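Local coordinates for protein putative P450-like enzyme (Streptomyces himastatinicus ATCC 53653, PDB 5Z9J) that binds heme b through an axial cysteine and, as a member of the cytochrome P450 family, probably acts as a monooxygenase, at residues 106-115 with 356-367; 252-263 with 326-334. All coordinates share one frame; numbering follows the deposited sequence.

Contact 1: residues 106-115 with 356-367; sequences VHGIIHELLD and ESKAAVEILLDR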
loop_
_atom_site.group_PDB
_atom_site.type_symbol
_atom_site.label_atom_id
_atom_site.label_comp_id
_atom_site.label_asym_id
_atom_site.label_seq_id
_atom_site.Cartn_x
_atom_site.Cartn_y
_atom_site.Cartn_z
ATOM N N VAL A 106 -0.982 17.869 8.572
ATOM C CA VAL A 106 -0.815 16.553 9.150
ATOM C C VAL A 106 -0.636 16.618 10.668
ATOM O O VAL A 106 -1.128 15.767 11.381
ATOM C CB VAL A 106 0.359 15.788 8.474
ATOM C CG1 VAL A 106 1.694 16.453 8.748
ATOM C CG2 VAL A 106 0.373 14.318 8.891
ATOM N N HIS A 107 0.046 17.628 11.165
ATOM C CA HIS A 107 0.340 17.680 12.588
ATOM C C HIS A 107 -0.939 18.022 13.338
ATOM O O HIS A 107 -1.168 17.549 14.467
ATOM C CB HIS A 107 1.479 18.665 12.874
ATOM C CG HIS A 107 2.809 18.153 12.416
ATOM N ND1 HIS A 107 3.695 17.499 13.251
ATOM C CD2 HIS A 107 3.380 18.143 11.190
ATOM C CE1 HIS A 107 4.765 17.142 12.568
ATOM N NE2 HIS A 107 4.601 17.520 11.311
ATOM N N GLY A 108 -1.760 18.854 12.698
ATOM C CA GLY A 108 -3.058 19.213 13.249
ATOM C C GLY A 108 -3.926 17.978 13.364
ATOM O O GLY A 108 -4.533 17.744 14.404
ATOM N N ILE A 109 -3.936 17.149 12.320
ATOM C CA ILE A 109 -4.777 15.949 12.305
ATOM C C ILE A 109 -4.359 14.938 13.347
ATOM O O ILE A 109 -5.211 14.341 14.035
ATOM C CB ILE A 109 -4.734 15.239 10.933
ATOM C CG1 ILE A 109 -5.242 16.181 9.848
ATOM C CG2 ILE A 109 -5.556 13.970 10.961
ATOM C CD1 ILE A 109 -6.615 16.791 10.209
ATOM N N ILE A 110 -3.040 14.776 13.458
ATOM C CA ILE A 110 -2.458 13.855 14.413
ATOM C C ILE A 110 -2.765 14.223 15.857
ATOM O O ILE A 110 -3.198 13.378 16.640
ATOM C CB ILE A 110 -0.942 13.797 14.230
ATOM C CG1 ILE A 110 -0.610 13.047 12.960
ATOM C CG2 ILE A 110 -0.284 13.105 15.427
ATOM C CD1 ILE A 110 0.842 13.220 12.531
ATOM N N HIS A 111 -2.546 15.481 16.197
ATOM C CA HIS A 111 -2.823 15.941 17.553
ATOM C C HIS A 111 -4.282 15.789 17.891
ATOM O O HIS A 111 -4.632 15.455 19.017
ATOM C CB HIS A 111 -2.409 17.397 17.725
ATOM C CG HIS A 111 -0.937 17.575 17.877
ATOM N ND1 HIS A 111 -0.239 17.068 18.951
ATOM C CD2 HIS A 111 -0.021 18.166 17.073
ATOM C CE1 HIS A 111 1.044 17.358 18.814
ATOM N NE2 HIS A 111 1.204 18.020 17.680
ATOM N N GLU A 112 -5.121 16.018 16.896
ATOM C CA GLU A 112 -6.570 15.881 17.011
ATOM C C GLU A 112 -6.980 14.437 17.269
ATOM O O GLU A 112 -7.832 14.154 18.102
ATOM C CB GLU A 112 -7.208 16.387 15.738
ATOM C CG GLU A 112 -8.553 16.970 15.878
ATOM C CD GLU A 112 -9.066 17.464 14.532
ATOM O OE1 GLU A 112 -8.384 18.320 13.917
ATOM O OE2 GLU A 112 -10.137 16.996 14.092
ATOM N N LEU A 113 -6.344 13.512 16.565
ATOM C CA LEU A 113 -6.568 12.109 16.819
ATOM C C LEU A 113 -6.162 11.721 18.244
ATOM O O LEU A 113 -6.901 11.006 18.938
ATOM C CB LEU A 113 -5.820 11.266 15.792
ATOM C CG LEU A 113 -6.459 11.269 14.396
ATOM C CD1 LEU A 113 -5.569 10.550 13.404
ATOM C CD2 LEU A 113 -7.833 10.620 14.442
ATOM N N LEU A 114 -4.984 12.158 18.686
ATOM C CA LEU A 114 -4.526 11.718 19.990
ATOM C C LEU A 114 -5.326 12.391 21.102
ATOM O O LEU A 114 -5.598 11.790 22.144
ATOM C CB LEU A 114 -3.036 12.006 20.155
ATOM C CG LEU A 114 -2.303 11.095 19.166
ATOM C CD1 LEU A 114 -0.780 11.353 19.108
ATOM C CD2 LEU A 114 -2.653 9.599 19.368
ATOM N N ASP A 115 -5.791 13.604 20.840
ATOM C CA ASP A 115 -6.690 14.264 21.779
ATOM C C ASP A 115 -7.932 13.402 21.943
ATOM O O ASP A 115 -8.542 13.385 23.007
ATOM C CB ASP A 115 -7.061 15.666 21.300
ATOM C CG ASP A 115 -5.926 16.664 21.500
ATOM O OD1 ASP A 115 -4.906 16.297 22.111
ATOM O OD2 ASP A 115 -6.068 17.839 21.103
ATOM N N GLU A 356 3.856 11.573 6.444
ATOM C CA GLU A 356 2.832 11.177 7.420
ATOM C C GLU A 356 3.338 10.291 8.510
ATOM O O GLU A 356 3.026 10.457 9.675
ATOM C CB GLU A 356 1.720 10.356 6.763
ATOM C CG GLU A 356 0.830 11.056 5.857
ATOM C CD GLU A 356 -0.275 10.138 5.391
ATOM O OE1 GLU A 356 -1.391 10.390 5.857
ATOM O OE2 GLU A 356 -0.060 9.194 4.581
ATOM N N SER A 357 4.016 9.245 8.083
ATOM C CA SER A 357 4.535 8.261 9.000
ATOM C C SER A 357 5.565 8.890 9.939
ATOM O O SER A 357 5.525 8.679 11.131
ATOM C CB SER A 357 5.182 7.117 8.220
ATOM O OG SER A 357 4.159 6.451 7.537
ATOM N N LYS A 358 6.482 9.678 9.382
ATOM C CA LYS A 358 7.482 10.387 10.182
ATOM C C LYS A 358 6.818 11.298 11.228
ATOM O O LYS A 358 7.197 11.294 12.408
ATOM C CB LYS A 358 8.394 11.208 9.288
ATOM C CG LYS A 358 9.414 12.062 10.061
ATOM C CD LYS A 358 10.327 12.860 9.102
ATOM C CE LYS A 358 11.157 13.879 9.853
ATOM N NZ LYS A 358 11.945 14.703 8.887
ATOM N N ALA A 359 5.827 12.090 10.793
ATOM C CA ALA A 359 5.148 12.973 11.703
ATOM C C ALA A 359 4.460 12.164 12.798
ATOM O O ALA A 359 4.480 12.526 13.964
ATOM C CB ALA A 359 4.067 13.843 10.925
ATOM N N ALA A 360 3.879 11.039 12.404
ATOM C CA ALA A 360 3.104 10.214 13.319
ATOM C C ALA A 360 3.995 9.570 14.360
ATOM O O ALA A 360 3.698 9.599 15.539
ATOM C CB ALA A 360 2.359 9.161 12.553
ATOM N N VAL A 361 5.085 8.961 13.905
ATOM C CA VAL A 361 5.975 8.333 14.855
ATOM C C VAL A 361 6.584 9.326 15.833
ATOM O O VAL A 361 6.639 9.067 17.037
ATOM C CB VAL A 361 7.097 7.611 14.136
ATOM C CG1 VAL A 361 8.176 7.149 15.149
ATOM C CG2 VAL A 361 6.517 6.416 13.368
ATOM N N GLU A 362 7.046 10.460 15.300
ATOM C CA GLU A 362 7.645 11.501 16.099
ATOM C C GLU A 362 6.674 11.971 17.161
ATOM O O GLU A 362 7.044 12.133 18.317
ATOM C CB GLU A 362 8.079 12.677 15.224
ATOM C CG GLU A 362 9.353 12.392 14.464
ATOM C CD GLU A 362 9.719 13.534 13.550
ATOM O OE1 GLU A 362 8.851 14.422 13.246
ATOM O OE2 GLU A 362 10.888 13.564 13.119
ATOM N N ILE A 363 5.434 12.241 16.752
ATOM C CA ILE A 363 4.509 12.754 17.711
ATOM C C ILE A 363 4.076 11.671 18.725
ATOM O O ILE A 363 3.920 11.982 19.904
ATOM C CB ILE A 363 3.291 13.406 17.016
ATOM C CG1 ILE A 363 3.749 14.733 16.422
ATOM C CG2 ILE A 363 2.175 13.668 18.029
ATOM C CD1 ILE A 363 2.675 15.461 15.593
ATOM N N LEU A 364 3.961 10.410 18.310
ATOM C CA LEU A 364 3.710 9.333 19.270
ATOM C C LEU A 364 4.847 9.252 20.276
ATOM O O LEU A 364 4.611 9.044 21.468
ATOM C CB LEU A 364 3.503 7.959 18.566
ATOM C CG LEU A 364 2.071 7.787 17.963
ATOM C CD1 LEU A 364 1.914 6.462 17.195
ATOM C CD2 LEU A 364 1.048 7.842 19.088
ATOM N N LEU A 365 6.081 9.406 19.817
ATOM C CA LEU A 365 7.230 9.328 20.748
ATOM C C LEU A 365 7.292 10.430 21.818
ATOM O O LEU A 365 7.787 10.202 22.939
ATOM C CB LEU A 365 8.523 9.360 19.961
ATOM C CG LEU A 365 8.861 8.131 19.121
ATOM C CD1 LEU A 365 10.169 8.354 18.428
ATOM C CD2 LEU A 365 8.921 6.886 19.999
ATOM N N ASP A 366 6.818 11.621 21.444
ATOM C CA ASP A 366 6.884 12.815 22.270
ATOM C C ASP A 366 5.691 12.933 23.216
ATOM O O ASP A 366 5.866 13.315 24.364
ATOM C CB ASP A 366 7.033 14.053 21.393
ATOM C CG ASP A 366 8.440 14.200 20.837
ATOM O OD1 ASP A 366 9.421 13.612 21.429
ATOM O OD2 ASP A 366 8.563 14.875 19.785
ATOM N N ARG A 367 4.489 12.672 22.698
ATOM C CA ARG A 367 3.272 12.736 23.485
ATOM C C ARG A 367 3.019 11.481 24.336
ATOM O O ARG A 367 2.477 11.584 25.441
ATOM C CB ARG A 367 2.047 12.894 22.580
ATOM C CG ARG A 367 2.053 14.095 21.710
ATOM C CD ARG A 367 0.653 14.445 21.101
ATOM N NE ARG A 367 -0.467 14.269 22.032
ATOM C CZ ARG A 367 -1.714 14.693 21.798
ATOM N NH1 ARG A 367 -1.994 15.399 20.709
ATOM N NH2 ARG A 367 -2.681 14.471 22.684
#
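Ile363 enters helix 106-115 as a knob, its side chain set in a hole formed by His107, Ile110, His111 and Leu114. CG1 stands anti to the carbonyl carbon (chi1 -73°) and carries CD1 toward the two imidazoles, where CD1 makes its closest approaches, 3.3 Å from His107 ND1 and 3.6 Å from His111 NE2. CG2 packs mainly on aliphatic groups, meeting Ile110 CG2 at 3.6 Å and Leu114 CD1.

One turn earlier, Ala359 CB lies over a face of the His107 ring in a CH-pi contact, 4.0 Å from its centroid, and also touches Ile110 CD1. Leu114 crosses Leu364 at about a right angle, methyl against methyl. Phe129 of helix 125-130 covers Ile110, Leu114 and Leu364 from outside the pair, while Met137 touches Val106 and Glu356 at the end nearer the heme.

The C-terminal end of the interface is polar. Arg367, bent at chi3 (40°), brings its guanidinium against helix 106-115, and Leu114 CB rests 3.4 Å above the centre of one face. The His111 ring is nearly coplanar with this group. Arg367 NH1 donates both to His111 ND1, close to the ring plane at 3.0 Å, and to His111 O, on an in-plane lone pair that is additional to the helical bond from Asp115 N. Arg367 NH2 forms a salt bridge to Asp115 OD1 at 2.9 Å, with the carboxylate turned 56° from the guanidinium.

Because ND1 accepts from Arg367 NH1, it probably carries no proton, which would tend to disfavour a doubly protonated His111. Mostly apolar packing along the middle of the helices thus gives way to a salt bridge and hydrogen bonds at Arg367, near the surface.

Contact 2: residues 252-263 with 326-334; sequences CLDAFSDQDARV and DVFDAGRSP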
loop_
_atom_site.group_PDB
_atom_site.type_symbol
_atom_site.label_atom_id
_atom_site.label_comp_id
_atom_site.label_asym_id
_atom_site.label_seq_id
_atom_site.Cartn_x
_atom_site.Cartn_y
_atom_site.Cartn_z
ATOM N N CYS A 252 7.596 -2.748 16.123
ATOM C CA CYS A 252 9.019 -3.102 16.047
ATOM C C CYS A 252 9.922 -2.389 17.107
ATOM O O CYS A 252 10.875 -2.964 17.654
ATOM C CB CYS A 252 9.501 -2.838 14.605
ATOM S SG CYS A 252 8.890 -4.069 13.437
ATOM N N LEU A 253 9.656 -1.116 17.347
ATOM C CA LEU A 253 10.272 -0.347 18.403
ATOM C C LEU A 253 10.017 -0.989 19.777
ATOM O O LEU A 253 10.892 -1.018 20.637
ATOM C CB LEU A 253 9.717 1.085 18.398
ATOM C CG LEU A 253 10.184 1.992 17.266
ATOM C CD1 LEU A 253 9.449 3.312 17.346
ATOM C CD2 LEU A 253 11.634 2.251 17.353
ATOM N N ASP A 254 8.764 -1.376 20.021
ATOM C CA ASP A 254 8.428 -2.054 21.266
ATOM C C ASP A 254 9.202 -3.360 21.391
ATOM O O ASP A 254 9.681 -3.710 22.464
ATOM C CB ASP A 254 6.939 -2.331 21.351
ATOM C CG ASP A 254 6.539 -3.024 22.654
ATOM O OD1 ASP A 254 6.091 -2.347 23.596
ATOM O OD2 ASP A 254 6.665 -4.269 22.733
ATOM N N ALA A 255 9.310 -4.073 20.284
ATOM C CA ALA A 255 9.930 -5.392 20.277
ATOM C C ALA A 255 11.446 -5.304 20.407
ATOM O O ALA A 255 12.062 -6.098 21.103
ATOM C CB ALA A 255 9.540 -6.116 18.989
ATOM N N PHE A 256 12.043 -4.322 19.735
ATOM C CA PHE A 256 13.502 -4.152 19.725
ATOM C C PHE A 256 13.946 -2.929 20.501
ATOM O O PHE A 256 14.308 -1.896 19.919
ATOM C CB PHE A 256 13.982 -4.073 18.287
ATOM C CG PHE A 256 13.360 -5.115 17.422
ATOM C CD1 PHE A 256 13.555 -6.471 17.715
ATOM C CD2 PHE A 256 12.697 -4.784 16.289
ATOM C CE1 PHE A 256 12.993 -7.450 16.931
ATOM C CE2 PHE A 256 12.131 -5.766 15.495
ATOM C CZ PHE A 256 12.281 -7.092 15.816
ATOM N N SER A 257 13.942 -3.080 21.823
ATOM C CA SER A 257 14.181 -1.967 22.733
ATOM C C SER A 257 15.546 -1.316 22.512
ATOM O O SER A 257 15.710 -0.129 22.813
ATOM C CB SER A 257 14.037 -2.407 24.196
ATOM O OG SER A 257 15.025 -3.368 24.543
ATOM N N ASP A 258 16.522 -2.087 22.033
ATOM C CA ASP A 258 17.823 -1.528 21.675
ATOM C C ASP A 258 17.665 -0.513 20.542
ATOM O O ASP A 258 18.242 0.577 20.561
ATOM C CB ASP A 258 18.831 -2.617 21.262
ATOM C CG ASP A 258 18.401 -3.416 20.008
ATOM O OD1 ASP A 258 17.257 -3.913 19.923
ATOM O OD2 ASP A 258 19.191 -3.486 19.048
ATOM N N GLN A 259 16.884 -0.869 19.545
ATOM C CA GLN A 259 16.655 0.038 18.427
ATOM C C GLN A 259 15.796 1.226 18.854
ATOM O O GLN A 259 15.978 2.357 18.407
ATOM C CB GLN A 259 15.972 -0.699 17.285
ATOM C CG GLN A 259 16.790 -1.808 16.727
ATOM C CD GLN A 259 18.200 -1.332 16.373
ATOM O OE1 GLN A 259 18.377 -0.440 15.548
ATOM N NE2 GLN A 259 19.194 -1.917 17.006
ATOM N N ASP A 260 14.865 0.948 19.742
ATOM C CA ASP A 260 14.013 1.992 20.327
ATOM C C ASP A 260 14.859 3.039 21.060
ATOM O O ASP A 260 14.630 4.258 20.922
ATOM C CB ASP A 260 12.993 1.336 21.250
ATOM C CG ASP A 260 12.024 2.320 21.863
ATOM O OD1 ASP A 260 11.236 2.923 21.114
ATOM O OD2 ASP A 260 11.989 2.427 23.102
ATOM N N ALA A 261 15.845 2.564 21.838
ATOM C CA ALA A 261 16.711 3.455 22.572
ATOM C C ALA A 261 17.489 4.333 21.594
ATOM O O ALA A 261 17.718 5.509 21.866
ATOM C CB ALA A 261 17.690 2.669 23.500
ATOM N N ARG A 262 17.969 3.739 20.507
ATOM C CA ARG A 262 18.757 4.490 19.532
ATOM C C ARG A 262 17.955 5.640 18.977
ATOM O O ARG A 262 18.470 6.743 18.861
ATOM C CB ARG A 262 19.226 3.603 18.368
ATOM C CG ARG A 262 20.334 2.602 18.703
ATOM C CD ARG A 262 20.572 1.696 17.482
ATOM N NE ARG A 262 21.168 2.400 16.342
ATOM C CZ ARG A 262 21.378 1.851 15.149
ATOM N NH1 ARG A 262 20.946 0.622 14.896
ATOM N NH2 ARG A 262 21.947 2.563 14.186
ATOM N N VAL A 263 16.686 5.371 18.651
ATOM C CA VAL A 263 15.862 6.345 17.967
ATOM C C VAL A 263 15.448 7.485 18.898
ATOM O O VAL A 263 15.447 8.643 18.473
ATOM C CB VAL A 263 14.618 5.673 17.312
ATOM C CG1 VAL A 263 13.599 6.713 16.833
ATOM C CG2 VAL A 263 15.068 4.804 16.135
ATOM N N ASP A 326 17.729 -10.528 8.603
ATOM C CA ASP A 326 16.701 -10.780 9.619
ATOM C C ASP A 326 16.908 -9.926 10.885
ATOM O O ASP A 326 16.179 -10.051 11.869
ATOM C CB ASP A 326 16.641 -12.278 9.948
ATOM C CG ASP A 326 16.078 -13.112 8.796
ATOM O OD1 ASP A 326 15.443 -12.521 7.884
ATOM O OD2 ASP A 326 16.229 -14.358 8.816
ATOM N N VAL A 327 17.887 -9.032 10.833
ATOM C CA VAL A 327 18.122 -8.117 11.928
ATOM C C VAL A 327 17.432 -6.785 11.641
ATOM O O VAL A 327 17.572 -6.238 10.554
ATOM C CB VAL A 327 19.572 -7.818 12.126
ATOM C CG1 VAL A 327 19.749 -6.711 13.136
ATOM C CG2 VAL A 327 20.341 -9.107 12.586
ATOM N N PHE A 328 16.724 -6.273 12.636
ATOM C CA PHE A 328 16.090 -4.955 12.486
ATOM C C PHE A 328 17.088 -3.851 12.837
ATOM O O PHE A 328 17.507 -3.734 13.987
ATOM C CB PHE A 328 14.887 -4.834 13.366
ATOM C CG PHE A 328 14.018 -3.629 13.007
ATOM C CD1 PHE A 328 12.958 -3.784 12.156
ATOM C CD2 PHE A 328 14.306 -2.366 13.490
ATOM C CE1 PHE A 328 12.131 -2.685 11.795
ATOM C CE2 PHE A 328 13.462 -1.249 13.147
ATOM C CZ PHE A 328 12.408 -1.439 12.277
ATOM N N ASP A 329 17.491 -3.059 11.852
ATOM C CA ASP A 329 18.491 -2.001 12.098
ATOM C C ASP A 329 17.888 -0.645 11.806
ATOM O O ASP A 329 17.810 -0.266 10.651
ATOM C CB ASP A 329 19.713 -2.251 11.218
ATOM C CG ASP A 329 20.836 -1.291 11.472
ATOM O OD1 ASP A 329 20.586 -0.194 11.998
ATOM O OD2 ASP A 329 22.008 -1.653 11.184
ATOM N N ALA A 330 17.535 0.100 12.854
ATOM C CA ALA A 330 16.771 1.362 12.696
ATOM C C ALA A 330 17.516 2.376 11.856
ATOM O O ALA A 330 16.905 3.217 11.204
ATOM C CB ALA A 330 16.434 1.973 14.051
ATOM N N GLY A 331 18.835 2.229 11.792
ATOM C CA GLY A 331 19.642 3.169 11.040
ATOM C C GLY A 331 20.207 2.548 9.788
ATOM O O GLY A 331 21.183 3.048 9.236
ATOM N N ARG A 332 19.612 1.438 9.364
ATOM C CA ARG A 332 20.171 0.691 8.246
ATOM C C ARG A 332 20.408 1.543 7.006
ATOM O O ARG A 332 19.503 2.240 6.538
ATOM C CB ARG A 332 19.274 -0.479 7.862
ATOM C CG ARG A 332 19.960 -1.366 6.805
ATOM C CD ARG A 332 19.116 -2.501 6.378
ATOM N NE ARG A 332 18.854 -3.468 7.431
ATOM C CZ ARG A 332 19.592 -4.568 7.625
ATOM N NH1 ARG A 332 20.691 -4.766 6.897
ATOM N NH2 ARG A 332 19.264 -5.427 8.578
ATOM N N SER A 333 21.612 1.433 6.469
ATOM C CA SER A 333 22.058 2.113 5.252
ATOM C C SER A 333 23.200 1.338 4.637
ATOM O O SER A 333 24.085 0.904 5.353
ATOM C CB SER A 333 22.518 3.541 5.508
ATOM O OG SER A 333 22.830 4.172 4.272
ATOM N N PRO A 334 23.169 1.127 3.314
ATOM C CA PRO A 334 22.087 1.585 2.443
ATOM C C PRO A 334 20.869 0.686 2.607
ATOM O O PRO A 334 21.009 -0.394 3.193
ATOM C CB PRO A 334 22.686 1.470 1.050
ATOM C CG PRO A 334 23.679 0.348 1.170
ATOM C CD PRO A 334 24.202 0.380 2.580
#
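Phe328 and Phe256 make the aromatic part of this contact, their planes 24° apart but slid so far that the rings barely overlap; Phe256 CE2 instead packs on Phe328 CB at 3.6 Å. The Phe328 ring reaches Cys252 because chi1 (-167°) sets CG opposite the backbone N; Cys252 CB lies over one face of the ring and SG approaches obliquely. Tyr280 packs edge-to-face with Phe328. Val263 CG2 and Ala330 CB complete the apolar packing.

The hydrogen bonding centres on Gln259. Its OE1 accepts from Ala330 N at 2.9 Å, nearly straight at the hydrogen (170°), while its NE2 donates to Asp258 OD2, fixing the rotation of the amide. Replacing Gln259 by an alanine removes OE1 and is likely to leave Ala330 N without its acceptor.

The charged pair is Arg262 NH1 with Asp329 OD1, 3.0 Å apart and met from above the carboxylate plane. From the opposite face, Gly331 N also donates to OD1, closing an Asx turn.

This Asx turn coincides with a type I beta turn from Asp329 to Arg332, in the loop leading to the cysteine-ligand region of the P450 fold, and the contact fastens it to the junction of helices 240-255 and 257-265.

The two contacts lie with their centres about 20 Å apart, both within the P450 fold, and contact 2 is nested along the chain inside the loop closed by contact 1. The order is 106-115, 252-263, 326-334 and 356-367, so the heme-ligating Cys347 falls between the last two segments. Direct packing joins them: Leu365 CD1 meets Val263 CG1 at 4.1 Å. Helix 270-280 is a shared neighbour, touched by Ser357 and Lys358 of contact 1 and by Val263 and Phe328 of contact 2. Helix 350-367 and the loop before it, which flank the heme ligand, thus pack against different partners, 96-116 and 240-255/257-265, but share helix 270-280.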